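Local coordinates for protein probable glucarate dehydratase (Mycobacterium smegmatis str. MC2 155, PDB 3VDG) that probably dehydrates glucarate or a related acid sugar, as a metal-dependent lyase of the enolase superfamily, at residues S96-R104 with E140-T151; R104-R115 with A129-F139. All coordinates share one frame; numbering follows the deposited sequence.

Contact 1: residues S96-R104 with E140-T151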
loop_
_atom_site.group_PDB
_atom_site.type_symbol
_atom_site.label_atom_id
_atom_site.label_comp_id
_atom_site.label_asym_id
_atom_site.label_seq_id
_atom_site.Cartn_x
_atom_site.Cartn_y
_atom_site.Cartn_z
ATOM N N SER A 96 10.912 9.297 -15.976
ATOM C CA SER A 96 11.835 8.714 -15.003
ATOM C C SER A 96 11.367 7.328 -14.585
ATOM O O SER A 96 10.181 7.146 -14.354
ATOM C CB SER A 96 11.872 9.579 -13.749
ATOM O OG SER A 96 12.616 8.934 -12.726
ATOM N N VAL A 97 12.286 6.381 -14.421
ATOM C CA VAL A 97 11.900 5.031 -13.997
ATOM C C VAL A 97 11.476 5.028 -12.539
ATOM O O VAL A 97 10.962 4.027 -12.070
ATOM C CB VAL A 97 13.037 3.988 -14.183
ATOM C CG1 VAL A 97 13.369 3.802 -15.665
ATOM C CG2 VAL A 97 14.288 4.379 -13.400
ATOM N N PHE A 98 11.711 6.128 -11.817
ATOM C CA PHE A 98 11.229 6.242 -10.438
ATOM C C PHE A 98 9.812 6.822 -10.375
ATOM O O PHE A 98 9.166 6.807 -9.322
ATOM C CB PHE A 98 12.187 7.101 -9.597
ATOM C CG PHE A 98 13.496 6.421 -9.300
ATOM C CD1 PHE A 98 13.643 5.639 -8.157
ATOM C CD2 PHE A 98 14.578 6.551 -10.166
ATOM C CE1 PHE A 98 14.834 5.000 -7.875
ATOM C CE2 PHE A 98 15.774 5.905 -9.893
ATOM C CZ PHE A 98 15.907 5.130 -8.750
ATOM N N SER A 99 9.322 7.323 -11.503
ATOM C CA SER A 99 7.987 7.945 -11.525
ATOM C C SER A 99 6.895 6.957 -11.959
ATOM O O SER A 99 6.170 7.198 -12.920
ATOM C CB SER A 99 7.967 9.177 -12.435
ATOM O OG SER A 99 8.826 10.203 -11.954
ATOM N N THR A 100 6.754 5.864 -11.222
ATOM C CA THR A 100 5.809 4.827 -11.597
ATOM C C THR A 100 4.341 5.261 -11.444
ATOM O O THR A 100 3.492 4.791 -12.195
ATOM C CB THR A 100 6.097 3.497 -10.858
ATOM O OG1 THR A 100 6.175 3.754 -9.453
ATOM C CG2 THR A 100 7.456 2.905 -11.349
ATOM N N ASN A 101 4.044 6.167 -10.510
ATOM C CA ASN A 101 2.670 6.697 -10.388
ATOM C C ASN A 101 2.271 7.421 -11.675
ATOM O O ASN A 101 1.191 7.198 -12.230
ATOM C CB ASN A 101 2.537 7.680 -9.222
ATOM C CG ASN A 101 2.595 6.996 -7.860
ATOM O OD1 ASN A 101 2.234 5.829 -7.729
ATOM N ND2 ASN A 101 3.076 7.721 -6.848
ATOM N N VAL A 102 3.153 8.305 -12.138
ATOM C CA VAL A 102 2.906 9.057 -13.359
ATOM C C VAL A 102 2.796 8.099 -14.552
ATOM O O VAL A 102 1.959 8.285 -15.431
ATOM C CB VAL A 102 4.054 10.080 -13.613
ATOM C CG1 VAL A 102 4.083 10.516 -15.063
ATOM C CG2 VAL A 102 3.918 11.291 -12.684
ATOM N N ILE A 103 3.652 7.077 -14.580
ATOM C CA ILE A 103 3.686 6.145 -15.697
ATOM C C ILE A 103 2.354 5.400 -15.803
ATOM O O ILE A 103 1.819 5.218 -16.900
ATOM C CB ILE A 103 4.909 5.199 -15.618
ATOM C CG1 ILE A 103 6.187 5.954 -16.040
ATOM C CG2 ILE A 103 4.748 3.974 -16.514
ATOM C CD1 ILE A 103 7.447 5.225 -15.620
ATOM N N ARG A 104 1.779 5.002 -14.668
ATOM C CA ARG A 104 0.486 4.322 -14.752
ATOM C C ARG A 104 -0.567 5.254 -15.334
ATOM O O ARG A 104 -1.402 4.836 -16.164
ATOM C CB ARG A 104 0.004 3.786 -13.393
ATOM C CG ARG A 104 -1.263 2.931 -13.514
ATOM C CD ARG A 104 -1.823 2.540 -12.147
ATOM N NE ARG A 104 -2.953 1.614 -12.290
ATOM C CZ ARG A 104 -4.197 1.986 -12.588
ATOM N NH1 ARG A 104 -4.480 3.273 -12.763
ATOM N NH2 ARG A 104 -5.159 1.068 -12.716
ATOM N N GLU A 140 6.079 -1.581 -14.983
ATOM C CA GLU A 140 6.379 -1.276 -13.584
ATOM C C GLU A 140 7.462 -2.211 -13.071
ATOM O O GLU A 140 8.369 -1.793 -12.354
ATOM C CB GLU A 140 5.119 -1.419 -12.724
ATOM C CG GLU A 140 5.264 -0.879 -11.312
ATOM C CD GLU A 140 5.513 -1.959 -10.258
ATOM O OE1 GLU A 140 5.776 -3.137 -10.614
ATOM O OE2 GLU A 140 5.444 -1.623 -9.050
ATOM N N VAL A 141 7.379 -3.487 -13.425
ATOM C CA VAL A 141 8.398 -4.451 -12.954
ATOM C C VAL A 141 9.759 -4.077 -13.559
ATOM O O VAL A 141 10.765 -4.049 -12.862
ATOM C CB VAL A 141 8.024 -5.909 -13.309
ATOM C CG1 VAL A 141 9.210 -6.851 -13.098
ATOM C CG2 VAL A 141 6.839 -6.383 -12.445
ATOM N N ALA A 142 9.769 -3.762 -14.856
ATOM C CA ALA A 142 10.995 -3.325 -15.517
ATOM C C ALA A 142 11.553 -2.026 -14.903
ATOM O O ALA A 142 12.783 -1.843 -14.797
ATOM C CB ALA A 142 10.760 -3.165 -17.026
ATOM N N CYS A 143 10.668 -1.110 -14.511
ATOM C CA CYS A 143 11.113 0.125 -13.839
ATOM C C CYS A 143 11.796 -0.184 -12.512
ATOM O O CYS A 143 12.849 0.390 -12.195
ATOM C CB CYS A 143 9.947 1.096 -13.583
ATOM S SG CYS A 143 9.442 2.057 -15.031
ATOM N N LEU A 144 11.200 -1.074 -11.725
ATOM C CA LEU A 144 11.814 -1.445 -10.440
ATOM C C LEU A 144 13.166 -2.127 -10.667
ATOM O O LEU A 144 14.102 -1.967 -9.876
ATOM C CB LEU A 144 10.889 -2.370 -9.645
ATOM C CG LEU A 144 9.605 -1.695 -9.130
ATOM C CD1 LEU A 144 8.727 -2.717 -8.408
ATOM C CD2 LEU A 144 9.935 -0.556 -8.191
ATOM N N ASP A 145 13.244 -2.951 -11.711
ATOM C CA ASP A 145 14.504 -3.604 -12.066
ATOM C C ASP A 145 15.575 -2.514 -12.327
ATOM O O ASP A 145 16.678 -2.583 -11.790
ATOM C CB ASP A 145 14.279 -4.517 -13.294
ATOM C CG ASP A 145 15.499 -5.373 -13.671
ATOM O OD1 ASP A 145 16.467 -5.507 -12.884
ATOM O OD2 ASP A 145 15.472 -5.939 -14.796
ATOM N N VAL A 146 15.251 -1.502 -13.134
ATOM C CA VAL A 146 16.196 -0.394 -13.354
ATOM C C VAL A 146 16.496 0.361 -12.052
ATOM O O VAL A 146 17.657 0.633 -11.738
ATOM C CB VAL A 146 15.731 0.591 -14.452
ATOM C CG1 VAL A 146 16.785 1.691 -14.655
ATOM C CG2 VAL A 146 15.517 -0.156 -15.777
ATOM N N GLN A 147 15.467 0.659 -11.264
ATOM C CA GLN A 147 15.713 1.337 -9.983
ATOM C C GLN A 147 16.749 0.556 -9.182
ATOM O O GLN A 147 17.673 1.139 -8.612
ATOM C CB GLN A 147 14.425 1.442 -9.164
ATOM C CG GLN A 147 13.414 2.435 -9.724
ATOM C CD GLN A 147 12.169 2.506 -8.872
ATOM O OE1 GLN A 147 12.232 2.267 -7.675
ATOM N NE2 GLN A 147 11.040 2.852 -9.476
ATOM N N GLY A 148 16.563 -0.762 -9.101
ATOM C CA GLY A 148 17.471 -1.606 -8.306
ATOM C C GLY A 148 18.874 -1.575 -8.891
ATOM O O GLY A 148 19.860 -1.468 -8.168
ATOM N N GLN A 149 18.977 -1.640 -10.215
ATOM C CA GLN A 149 20.292 -1.648 -10.835
ATOM C C GLN A 149 21.028 -0.339 -10.582
ATOM O O GLN A 149 22.212 -0.321 -10.271
ATOM C CB GLN A 149 20.193 -1.878 -12.340
ATOM C CG GLN A 149 19.744 -3.287 -12.715
ATOM C CD GLN A 149 19.545 -3.386 -14.204
ATOM O OE1 GLN A 149 20.439 -3.011 -14.968
ATOM N NE2 GLN A 149 18.357 -3.838 -14.634
ATOM N N VAL A 150 20.331 0.769 -10.726
ATOM C CA VAL A 150 21.004 2.053 -10.583
ATOM C C VAL A 150 21.352 2.385 -9.120
ATOM O O VAL A 150 22.338 3.067 -8.858
ATOM C CB VAL A 150 20.212 3.184 -11.291
ATOM C CG1 VAL A 150 19.091 3.673 -10.402
ATOM C CG2 VAL A 150 21.149 4.331 -11.676
ATOM N N THR A 151 20.577 1.866 -8.168
ATOM C CA THR A 151 20.854 2.088 -6.747
ATOM C C THR A 151 21.716 0.986 -6.116
ATOM O O THR A 151 22.122 1.092 -4.961
ATOM C CB THR A 151 19.559 2.166 -5.915
ATOM O OG1 THR A 151 18.809 0.958 -6.076
ATOM C CG2 THR A 151 18.717 3.348 -6.347
HETATM O O HOH W 1 8.633 3.861 -8.160
#
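In the N-terminal capping domain of this enolase-superfamily protein, the turn that leads into helix 100-111 lies against the C-terminal half of helix 131-151, and V97, F98 and T100 meet C143 and Q147 there. Q147 carries the polar part. Its NE2 donates to V97 O at 2.8 Å with an N-H...O angle of 159°, the acceptor lying close to the amide plane. The same NE2 gives a hydrogen bond to a water that also bonds F98 O and T100 OG1, so glutamine suits the place: its amide serves a turn carbonyl and a bridging water together, and its long aliphatic stem is left for packing. That stem lies against F98. Q147 CG sits over one face of the phenyl ring, 3.6 Å from its centroid in a CH-pi contact, and the amide stacks on the ring, its plane only 22° from it. With CG anti to its own carbonyl carbon (chi1 -71°) and the chain extended beyond, Q147 runs under the ring and on to V97 O. V150 CG1 and T151 CG2 meet the ring at its edge, V150 CG1 3.9 Å from F98 CZ. Small apolar groups fill the rest: V97 CG2 lies 3.9 Å from V146 CG1, the two side chains crossing nearly at right angles, while T100 CG2 comes 3.8 Å from C143 CB and I103 CD1 3.8 Å from C143 SG. The compact thiol fits between the turn and the first helical turn. T100 OG1 also bonds Q324 in the first turn of helix 323-336, and R153 of the second subunit makes a cation-pi contact with F98. V97, C143 and V146 pack further on strand 55-65, which places the joint between the domain's sheet and the dimer interface.

Contact 2: residues R104-R115 with A129-F139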
loop_
_atom_site.group_PDB
_atom_site.type_symbol
_atom_site.label_atom_id
_atom_site.label_comp_id
_atom_site.label_asym_id
_atom_site.label_seq_id
_atom_site.Cartn_x
_atom_site.Cartn_y
_atom_site.Cartn_z
ATOM N N ARG A 104 1.779 5.002 -14.668
ATOM C CA ARG A 104 0.486 4.322 -14.752
ATOM C C ARG A 104 -0.567 5.254 -15.334
ATOM O O ARG A 104 -1.402 4.836 -16.164
ATOM C CB ARG A 104 0.004 3.786 -13.393
ATOM C CG ARG A 104 -1.263 2.931 -13.514
ATOM C CD ARG A 104 -1.823 2.540 -12.147
ATOM N NE ARG A 104 -2.953 1.614 -12.290
ATOM C CZ ARG A 104 -4.197 1.986 -12.588
ATOM N NH1 ARG A 104 -4.480 3.273 -12.763
ATOM N NH2 ARG A 104 -5.159 1.068 -12.716
ATOM N N ALA A 105 -0.556 6.511 -14.894
ATOM C CA ALA A 105 -1.578 7.446 -15.354
ATOM C C ALA A 105 -1.439 7.704 -16.867
ATOM O O ALA A 105 -2.440 7.810 -17.575
ATOM C CB ALA A 105 -1.514 8.755 -14.565
ATOM N N LEU A 106 -0.204 7.824 -17.358
ATOM C CA LEU A 106 0.023 7.987 -18.805
ATOM C C LEU A 106 -0.497 6.792 -19.594
ATOM O O LEU A 106 -1.025 6.932 -20.708
ATOM C CB LEU A 106 1.511 8.183 -19.104
ATOM C CG LEU A 106 2.129 9.497 -18.604
ATOM C CD1 LEU A 106 3.648 9.498 -18.763
ATOM C CD2 LEU A 106 1.529 10.659 -19.370
ATOM N N ILE A 107 -0.332 5.604 -19.027
ATOM C CA ILE A 107 -0.787 4.380 -19.681
ATOM C C ILE A 107 -2.309 4.345 -19.707
ATOM O O ILE A 107 -2.903 3.983 -20.717
ATOM C CB ILE A 107 -0.196 3.122 -19.024
ATOM C CG1 ILE A 107 1.291 3.019 -19.374
ATOM C CG2 ILE A 107 -0.912 1.858 -19.518
ATOM C CD1 ILE A 107 2.003 1.872 -18.681
ATOM N N SER A 108 -2.936 4.758 -18.607
ATOM C CA SER A 108 -4.382 4.802 -18.543
ATOM C C SER A 108 -4.891 5.741 -19.638
ATOM O O SER A 108 -5.770 5.373 -20.415
ATOM C CB SER A 108 -4.848 5.269 -17.166
ATOM O OG SER A 108 -6.257 5.235 -17.088
ATOM N N ASP A 109 -4.315 6.941 -19.715
ATOM C CA ASP A 109 -4.691 7.904 -20.763
ATOM C C ASP A 109 -4.522 7.325 -22.156
ATOM O O ASP A 109 -5.397 7.463 -23.000
ATOM C CB ASP A 109 -3.861 9.186 -20.668
ATOM C CG ASP A 109 -4.217 10.018 -19.455
ATOM O OD1 ASP A 109 -5.282 9.759 -18.862
ATOM O OD2 ASP A 109 -3.434 10.928 -19.095
ATOM N N ALA A 110 -3.390 6.683 -22.400
ATOM C CA ALA A 110 -3.109 6.120 -23.715
ATOM C C ALA A 110 -4.104 5.036 -24.108
ATOM O O ALA A 110 -4.419 4.880 -25.277
ATOM C CB ALA A 110 -1.697 5.558 -23.753
ATOM N N LEU A 111 -4.579 4.261 -23.139
ATOM C CA LEU A 111 -5.504 3.169 -23.451
ATOM C C LEU A 111 -6.929 3.686 -23.545
ATOM O O LEU A 111 -7.840 2.963 -23.931
ATOM C CB LEU A 111 -5.431 2.079 -22.374
ATOM C CG LEU A 111 -4.095 1.344 -22.251
ATOM C CD1 LEU A 111 -4.150 0.319 -21.127
ATOM C CD2 LEU A 111 -3.738 0.679 -23.575
ATOM N N GLY A 112 -7.116 4.942 -23.170
ATOM C CA GLY A 112 -8.445 5.535 -23.120
ATOM C C GLY A 112 -9.203 5.135 -21.871
ATOM O O GLY A 112 -10.423 5.005 -21.908
ATOM N N GLY A 113 -8.481 4.931 -20.767
ATOM C CA GLY A 113 -9.104 4.612 -19.477
ATOM C C GLY A 113 -9.274 3.117 -19.270
ATOM O O GLY A 113 -8.945 2.325 -20.157
ATOM N N ASP A 114 -9.800 2.727 -18.108
ATOM C CA ASP A 114 -9.897 1.303 -17.753
ATOM C C ASP A 114 -11.108 0.592 -18.366
ATOM O O ASP A 114 -11.761 1.131 -19.256
ATOM C CB ASP A 114 -9.857 1.104 -16.237
ATOM C CG ASP A 114 -9.100 -0.151 -15.840
ATOM O OD1 ASP A 114 -8.707 -0.259 -14.662
ATOM O OD2 ASP A 114 -8.887 -1.021 -16.713
ATOM N N ARG A 115 -11.403 -0.617 -17.892
ATOM C CA ARG A 115 -12.432 -1.437 -18.538
ATOM C C ARG A 115 -12.476 -2.872 -17.988
ATOM O O ARG A 115 -11.489 -3.362 -17.428
ATOM C CB ARG A 115 -12.244 -1.364 -20.070
ATOM C CG ARG A 115 -12.409 -2.633 -20.913
ATOM C CD ARG A 115 -11.801 -2.369 -22.301
ATOM N NE ARG A 115 -10.705 -1.390 -22.179
ATOM C CZ ARG A 115 -10.159 -0.695 -23.180
ATOM N NH1 ARG A 115 -10.588 -0.848 -24.428
ATOM N NH2 ARG A 115 -9.175 0.164 -22.925
ATOM N N ALA A 129 -10.360 -8.537 -14.697
ATOM C CA ALA A 129 -9.164 -7.789 -14.257
ATOM C C ALA A 129 -9.022 -6.457 -14.998
ATOM O O ALA A 129 -9.476 -6.320 -16.133
ATOM C CB ALA A 129 -7.898 -8.629 -14.396
ATOM N N SER A 130 -8.414 -5.475 -14.344
ATOM C CA SER A 130 -8.195 -4.149 -14.932
ATOM C C SER A 130 -7.291 -4.245 -16.155
ATOM O O SER A 130 -6.242 -4.909 -16.121
ATOM C CB SER A 130 -7.562 -3.213 -13.896
ATOM O OG SER A 130 -6.853 -2.135 -14.501
ATOM N N VAL A 131 -7.702 -3.615 -17.252
ATOM C CA VAL A 131 -6.860 -3.598 -18.443
ATOM C C VAL A 131 -5.622 -2.726 -18.217
ATOM O O VAL A 131 -4.523 -3.092 -18.626
ATOM C CB VAL A 131 -7.611 -3.094 -19.687
ATOM C CG1 VAL A 131 -6.633 -2.925 -20.848
ATOM C CG2 VAL A 131 -8.702 -4.086 -20.069
ATOM N N VAL A 132 -5.796 -1.586 -17.559
ATOM C CA VAL A 132 -4.675 -0.693 -17.304
ATOM C C VAL A 132 -3.630 -1.424 -16.453
ATOM O O VAL A 132 -2.429 -1.400 -16.738
ATOM C CB VAL A 132 -5.132 0.599 -16.618
ATOM C CG1 VAL A 132 -3.939 1.386 -16.090
ATOM C CG2 VAL A 132 -5.928 1.450 -17.609
ATOM N N ASP A 133 -4.088 -2.106 -15.416
ATOM C CA ASP A 133 -3.134 -2.827 -14.551
ATOM C C ASP A 133 -2.357 -3.939 -15.257
ATOM O O ASP A 133 -1.169 -4.100 -15.006
ATOM C CB ASP A 133 -3.795 -3.283 -13.247
ATOM C CG ASP A 133 -3.982 -2.117 -12.249
ATOM O OD1 ASP A 133 -3.136 -1.186 -12.214
ATOM O OD2 ASP A 133 -4.972 -2.123 -11.486
ATOM N N ARG A 134 -3.014 -4.703 -16.132
ATOM C CA ARG A 134 -2.332 -5.742 -16.898
ATOM C C ARG A 134 -1.281 -5.150 -17.837
ATOM O O ARG A 134 -0.228 -5.749 -18.050
ATOM C CB ARG A 134 -3.342 -6.574 -17.704
ATOM C CG ARG A 134 -4.006 -7.677 -16.892
ATOM C CD ARG A 134 -5.020 -8.438 -17.734
ATOM N NE ARG A 134 -6.210 -7.622 -17.946
ATOM C CZ ARG A 134 -7.276 -8.018 -18.635
ATOM N NH1 ARG A 134 -7.313 -9.230 -19.196
ATOM N NH2 ARG A 134 -8.310 -7.200 -18.750
ATOM N N VAL A 135 -1.572 -3.977 -18.404
ATOM C CA VAL A 135 -0.627 -3.337 -19.339
ATOM C C VAL A 135 0.523 -2.654 -18.601
ATOM O O VAL A 135 1.663 -2.766 -19.002
ATOM C CB VAL A 135 -1.351 -2.354 -20.277
ATOM C CG1 VAL A 135 -0.345 -1.652 -21.184
ATOM C CG2 VAL A 135 -2.402 -3.113 -21.100
ATOM N N PHE A 136 0.205 -2.000 -17.483
ATOM C CA PHE A 136 1.187 -1.288 -16.660
ATOM C C PHE A 136 2.152 -2.265 -16.000
ATOM O O PHE A 136 3.357 -2.017 -15.924
ATOM C CB PHE A 136 0.423 -0.465 -15.607
ATOM C CG PHE A 136 1.276 0.146 -14.514
ATOM C CD1 PHE A 136 2.333 1.001 -14.809
ATOM C CD2 PHE A 136 0.958 -0.074 -13.172
ATOM C CE1 PHE A 136 3.089 1.579 -13.791
ATOM C CE2 PHE A 136 1.707 0.498 -12.155
ATOM C CZ PHE A 136 2.775 1.333 -12.464
ATOM N N SER A 137 1.622 -3.389 -15.529
ATOM C CA SER A 137 2.432 -4.330 -14.764
ATOM C C SER A 137 3.874 -4.579 -15.272
ATOM O O SER A 137 4.836 -4.344 -14.534
ATOM C CB SER A 137 1.680 -5.665 -14.624
ATOM O OG SER A 137 2.470 -6.571 -13.890
ATOM N N PRO A 138 4.043 -5.092 -16.514
ATOM C CA PRO A 138 5.414 -5.405 -16.947
ATOM C C PRO A 138 6.335 -4.183 -17.020
ATOM O O PRO A 138 7.554 -4.301 -16.811
ATOM C CB PRO A 138 5.222 -5.977 -18.365
ATOM C CG PRO A 138 3.914 -5.411 -18.828
ATOM C CD PRO A 138 3.053 -5.382 -17.571
ATOM N N PHE A 139 5.774 -3.020 -17.319
ATOM C CA PHE A 139 6.592 -1.808 -17.337
ATOM C C PHE A 139 6.995 -1.401 -15.932
ATOM O O PHE A 139 8.121 -0.941 -15.707
ATOM C CB PHE A 139 5.880 -0.667 -18.052
ATOM C CG PHE A 139 5.655 -0.943 -19.500
ATOM C CD1 PHE A 139 6.708 -0.847 -20.410
ATOM C CD2 PHE A 139 4.406 -1.343 -19.952
ATOM C CE1 PHE A 139 6.520 -1.148 -21.752
ATOM C CE2 PHE A 139 4.208 -1.630 -21.303
ATOM C CZ PHE A 139 5.265 -1.524 -22.200
#
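Charge pairing comes first where R104 meets D133 between helices 100-111 and 131-151; the axes of segments 104-111 and 131-139 approach to 9.6 Å, their directions 129° apart. R104 grips one oxygen side-on: NE reaches D133 OD1 at 2.8 Å on the syn side, and NH2 reaches the same OD1 at 3.1 Å from the same face of the carboxylate. D133 OD1 lies in the guanidinium plane, although the two flat groups are turned 59° apart. Arginine suits the place because its stem and its head do different work. Extended from CG to NE, with CG opposite the backbone N (chi1 -173°), it lays CB over the centre of the F136 ring, 3.6 Å from the centroid, while V132 CG1 sits over one face of the guanidinium.

Further hydrogen bonds gather at the start of helix 131-151. S130 is its N-cap: OG accepts from D133 N at 2.9 Å and donates to D114 OD1 at 2.6 Å. D114 OD2 takes V132 N at 3.3 Å and, weakly, V131 N, although D114 is poorly ordered. G112, with positive phi, closes helix 100-111 in a Schellman motif, and G113, whose backbone angles also call for glycine, carries the chain on to D114.

The apolar contacts lie beside this polar cluster. I107 CD1 meets the edge of the F136 ring, its CG2 packs on V135 CG1, and L111 CD1 reaches tip to tip toward V135 CG2 at 3.9 Å. Branched valines give helix 131-151 a compact face for these longer side chains.

The start of helix 131-151, with its partly positive end, would probably favour the ionised forms of D114 and D133, and D133 OD1 also pairs with R325, so that carboxylate is probably held ionised between two arginines.

How the contacts relate
Both contacts join helix 100-111 to helix 131-151, their centres 16 Å apart on the same side of the chain's centre. R104 belongs to both segment pairs, and F136 of contact 2 touches T100 and I103 of contact 1, so the packing runs on without a break. Along the chain, 96-104 comes first, then 104-115, 129-139 and 140-151, which makes the pairing a helical hairpin: contact 2 lies nearer the connecting loop and contact 1 at the far ends. Contact 1 faces the second subunit, whereas no other chain touches contact 2. The hairpin thus spans from the dimer interface towards the side where the sodium ion lies.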